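PDB 2CWA: single-stranded DNA-binding protein from Thermus thermophilus, which probably binds single-stranded DNA and recruits partner proteins to it during DNA replication, recombination and repair. Local coordinates for residues Ser51-Val56 against Arg119-Leu124. Numbering follows the deposited sequence.
Sequences SWYHRV and RGQPRL
Tyr53 and Arg123 meet at about a right angle, the aliphatic part of the arginine crossing the phenol end of the tyrosine. Arg123 CD lies 3.0 Å from Tyr53 OH and 3.4 Å from Tyr53 CZ, with Arg123 CG just behind. The arginine chain then bends at chi3 (-51°), which turns NE off the line of the chain; beyond it Ser51 CB lies over one face of the guanidinium, toward its rim, 3.1 Å from Arg123 NH1. Ser51 OG is almost as near, 3.2 Å from Arg123 NH1, but at a poor angle, so this end of the contact is packing more than bonding. The polar ends are served from outside: Asp117 hydrogen-bonds the Tyr53 hydroxyl, and Gln37 takes a weak bond from Arg123 NH2. Arg119 NH2 also comes to the Tyr53 ring, over one face and toward the rim, 3.9 Å from Tyr53 CZ. Arg119 CZ is 5.5 Å from the ring centroid of Tyr53, a long cation-pi pair with at most a weak attraction; a weak bond from Arg119 NH2 to Gln121 OE1 (2.8 Å) ties the two loop side chains together. An alanine in place of Arg123 would probably open a gap beside the Tyr53 hydroxyl and leave Ser51 CB without its guanidinium cover. The example illustrates how side chains join strands not themselves paired: 49-59 and 122-125 each pair with strand 28-39, and here residues 119-124 pack against strand 49-59 at the surface of the first of this SSB chain's two OB folds.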
ATOM      1  N   SER A  51     -12.131   0.161   2.542  1.00 29.54           N
ATOM      2  CA  SER A  51     -12.048  -0.421   1.210  1.00 31.01           C
ATOM      3  C   SER A  51     -10.838   0.194   0.522  1.00 28.95           C
ATOM      4  O   SER A  51     -10.397   1.283   0.890  1.00 30.69           O
ATOM      5  CB  SER A  51     -13.318  -0.115   0.413  1.00 31.38           C
ATOM      6  OG  SER A  51     -13.485   1.284   0.252  1.00 36.65           O
ATOM      7  N   TRP A  52     -10.299  -0.504  -0.470  1.00 28.42           N
ATOM      8  CA  TRP A  52      -9.135  -0.001  -1.181  1.00 27.39           C
ATOM      9  C   TRP A  52      -8.975  -0.552  -2.588  1.00 27.01           C
ATOM     10  O   TRP A  52      -9.440  -1.647  -2.907  1.00 28.53           O
ATOM     11  CB  TRP A  52      -7.857  -0.291  -0.379  1.00 27.59           C
ATOM     12  CG  TRP A  52      -7.744  -1.711   0.113  1.00 26.29           C
ATOM     13  CD1 TRP A  52      -8.060  -2.175   1.360  1.00 27.35           C
ATOM     14  CD2 TRP A  52      -7.279  -2.847  -0.630  1.00 24.21           C
ATOM     15  NE1 TRP A  52      -7.820  -3.526   1.441  1.00 24.11           N
ATOM     16  CE2 TRP A  52      -7.338  -3.965   0.234  1.00 26.09           C
ATOM     17  CE3 TRP A  52      -6.816  -3.029  -1.945  1.00 26.12           C
ATOM     18  CZ2 TRP A  52      -6.952  -5.248  -0.171  1.00 22.58           C
ATOM     19  CZ3 TRP A  52      -6.433  -4.305  -2.346  1.00 22.38           C
ATOM     20  CH2 TRP A  52      -6.505  -5.400  -1.457  1.00 24.07           C
ATOM     21  N   TYR A  53      -8.321   0.248  -3.424  1.00 26.28           N
ATOM     22  CA  TYR A  53      -8.015  -0.087  -4.807  1.00 26.43           C
ATOM     23  C   TYR A  53      -6.537   0.245  -4.908  1.00 27.51           C
ATOM     24  O   TYR A  53      -6.157   1.408  -4.820  1.00 30.35           O
ATOM     25  CB  TYR A  53      -8.804   0.804  -5.764  1.00 31.06           C
ATOM     26  CG  TYR A  53     -10.283   0.512  -5.771  1.00 32.13           C
ATOM     27  CD1 TYR A  53     -10.823  -0.422  -6.652  1.00 32.70           C
ATOM     28  CD2 TYR A  53     -11.143   1.157  -4.883  1.00 36.20           C
ATOM     29  CE1 TYR A  53     -12.186  -0.707  -6.653  1.00 37.86           C
ATOM     30  CE2 TYR A  53     -12.508   0.880  -4.873  1.00 38.46           C
ATOM     31  CZ  TYR A  53     -13.020  -0.054  -5.760  1.00 39.63           C
ATOM     32  OH  TYR A  53     -14.365  -0.340  -5.747  1.00 42.61           O
ATOM     33  N   HIS A  54      -5.699  -0.770  -5.063  1.00 26.33           N
ATOM     34  CA  HIS A  54      -4.269  -0.523  -5.141  1.00 26.08           C
ATOM     35  C   HIS A  54      -3.682  -0.951  -6.470  1.00 24.18           C
ATOM     36  O   HIS A  54      -3.902  -2.071  -6.923  1.00 26.06           O
ATOM     37  CB  HIS A  54      -3.543  -1.243  -3.997  1.00 26.74           C
ATOM     38  CG  HIS A  54      -3.684  -0.564  -2.671  1.00 24.99           C
ATOM     39  ND1 HIS A  54      -3.290   0.738  -2.456  1.00 27.14           N
ATOM     40  CD2 HIS A  54      -4.165  -1.012  -1.486  1.00 26.72           C
ATOM     41  CE1 HIS A  54      -3.523   1.065  -1.196  1.00 29.16           C
ATOM     42  NE2 HIS A  54      -4.054   0.020  -0.586  1.00 26.57           N
ATOM     43  N   ARG A  55      -2.945  -0.044  -7.098  1.00 26.97           N
ATOM     44  CA  ARG A  55      -2.305  -0.355  -8.366  1.00 28.27           C
ATOM     45  C   ARG A  55      -0.979  -1.032  -8.041  1.00 25.61           C
ATOM     46  O   ARG A  55      -0.189  -0.522  -7.249  1.00 27.15           O
ATOM     47  CB  ARG A  55      -2.064   0.917  -9.177  1.00 33.56           C
ATOM     48  CG  ARG A  55      -3.351   1.579  -9.667  1.00 46.51           C
ATOM     49  CD  ARG A  55      -3.072   2.651 -10.717  1.00 54.42           C
ATOM     50  NE  ARG A  55      -2.490   3.867 -10.150  1.00 60.79           N
ATOM     51  CZ  ARG A  55      -3.157   4.740  -9.399  1.00 63.99           C
ATOM     52  NH1 ARG A  55      -4.440   4.540  -9.114  1.00 64.60           N
ATOM     53  NH2 ARG A  55      -2.543   5.821  -8.936  1.00 64.59           N
ATOM     54  N   VAL A  56      -0.750  -2.189  -8.644  1.00 24.43           N
ATOM     55  CA  VAL A  56       0.480  -2.930  -8.410  1.00 25.82           C
ATOM     56  C   VAL A  56       1.160  -3.186  -9.745  1.00 23.24           C
ATOM     57  O   VAL A  56       0.491  -3.416 -10.748  1.00 24.94           O
ATOM     58  CB  VAL A  56       0.193  -4.282  -7.735  1.00 23.29           C
ATOM     59  CG1 VAL A  56       1.478  -5.013  -7.487  1.00 31.76           C
ATOM     60  CG2 VAL A  56      -0.548  -4.065  -6.419  1.00 27.23           C
ATOM     61  N   ARG A 119     -19.087   1.180 -10.084  1.00 47.09           N
ATOM     62  CA  ARG A 119     -18.628   1.023 -11.461  1.00 45.80           C
ATOM     63  C   ARG A 119     -18.677  -0.423 -11.940  1.00 43.93           C
ATOM     64  O   ARG A 119     -18.184  -0.744 -13.021  1.00 41.97           O
ATOM     65  CB  ARG A 119     -17.201   1.557 -11.608  1.00 50.86           C
ATOM     66  CG  ARG A 119     -17.061   3.046 -11.328  1.00 57.02           C
ATOM     67  CD  ARG A 119     -15.645   3.534 -11.601  1.00 61.61           C
ATOM     68  NE  ARG A 119     -14.660   2.893 -10.733  1.00 67.56           N
ATOM     69  CZ  ARG A 119     -14.655   2.985  -9.406  1.00 70.13           C
ATOM     70  NH1 ARG A 119     -15.587   3.696  -8.783  1.00 71.77           N
ATOM     71  NH2 ARG A 119     -13.717   2.367  -8.698  1.00 71.27           N
ATOM     72  N   GLY A 120     -19.276  -1.293 -11.135  1.00 41.08           N
ATOM     73  CA  GLY A 120     -19.368  -2.692 -11.511  1.00 39.88           C
ATOM     74  C   GLY A 120     -18.076  -3.464 -11.299  1.00 39.02           C
ATOM     75  O   GLY A 120     -17.932  -4.580 -11.795  1.00 40.98           O
ATOM     76  N   GLN A 121     -17.134  -2.882 -10.561  1.00 36.26           N
ATOM     77  CA  GLN A 121     -15.858  -3.543 -10.301  1.00 33.36           C
ATOM     78  C   GLN A 121     -15.901  -4.335  -8.998  1.00 32.09           C
ATOM     79  O   GLN A 121     -16.424  -3.864  -7.989  1.00 33.20           O
ATOM     80  CB  GLN A 121     -14.730  -2.516 -10.221  1.00 34.80           C
ATOM     81  CG  GLN A 121     -14.606  -1.625 -11.438  1.00 38.81           C
ATOM     82  CD  GLN A 121     -13.518  -0.587 -11.274  1.00 40.26           C
ATOM     83  OE1 GLN A 121     -13.459   0.115 -10.263  1.00 43.38           O
ATOM     84  NE2 GLN A 121     -12.653  -0.477 -12.269  1.00 42.03           N
ATOM     85  N   PRO A 122     -15.340  -5.553  -9.003  1.00 31.69           N
ATOM     86  CA  PRO A 122     -15.330  -6.390  -7.802  1.00 30.31           C
ATOM     87  C   PRO A 122     -14.273  -6.013  -6.766  1.00 31.48           C
ATOM     88  O   PRO A 122     -13.184  -5.549  -7.108  1.00 33.07           O
ATOM     89  CB  PRO A 122     -15.106  -7.790  -8.368  1.00 29.04           C
ATOM     90  CG  PRO A 122     -14.208  -7.531  -9.529  1.00 27.93           C
ATOM     91  CD  PRO A 122     -14.857  -6.309 -10.173  1.00 31.18           C
ATOM     92  N   ARG A 123     -14.623  -6.202  -5.496  1.00 32.33           N
ATOM     93  CA  ARG A 123     -13.728  -5.950  -4.368  1.00 32.49           C
ATOM     94  C   ARG A 123     -13.858  -7.166  -3.456  1.00 31.72           C
ATOM     95  O   ARG A 123     -14.973  -7.600  -3.148  1.00 29.82           O
ATOM     96  CB  ARG A 123     -14.139  -4.700  -3.583  1.00 36.53           C
ATOM     97  CG  ARG A 123     -14.005  -3.393  -4.334  1.00 43.55           C
ATOM     98  CD  ARG A 123     -14.092  -2.213  -3.377  1.00 45.97           C
ATOM     99  NE  ARG A 123     -15.261  -2.294  -2.504  1.00 50.54           N
ATOM    100  CZ  ARG A 123     -15.792  -1.253  -1.870  1.00 54.00           C
ATOM    101  NH1 ARG A 123     -15.261  -0.046  -2.015  1.00 55.30           N
ATOM    102  NH2 ARG A 123     -16.857  -1.416  -1.096  1.00 55.07           N
ATOM    103  N   LEU A 124     -12.728  -7.721  -3.031  1.00 26.65           N
ATOM    104  CA  LEU A 124     -12.751  -8.887  -2.151  1.00 25.62           C
ATOM    105  C   LEU A 124     -13.081  -8.492  -0.711  1.00 22.32           C
ATOM    106  O   LEU A 124     -12.444  -7.605  -0.137  1.00 23.10           O
ATOM    107  CB  LEU A 124     -11.393  -9.611  -2.174  1.00 21.57           C
ATOM    108  CG  LEU A 124     -11.247 -10.844  -1.266  1.00 23.17           C
ATOM    109  CD1 LEU A 124     -12.203 -11.953  -1.715  1.00 19.09           C
ATOM    110  CD2 LEU A 124      -9.804 -11.349  -1.312  1.00 21.69           C
TER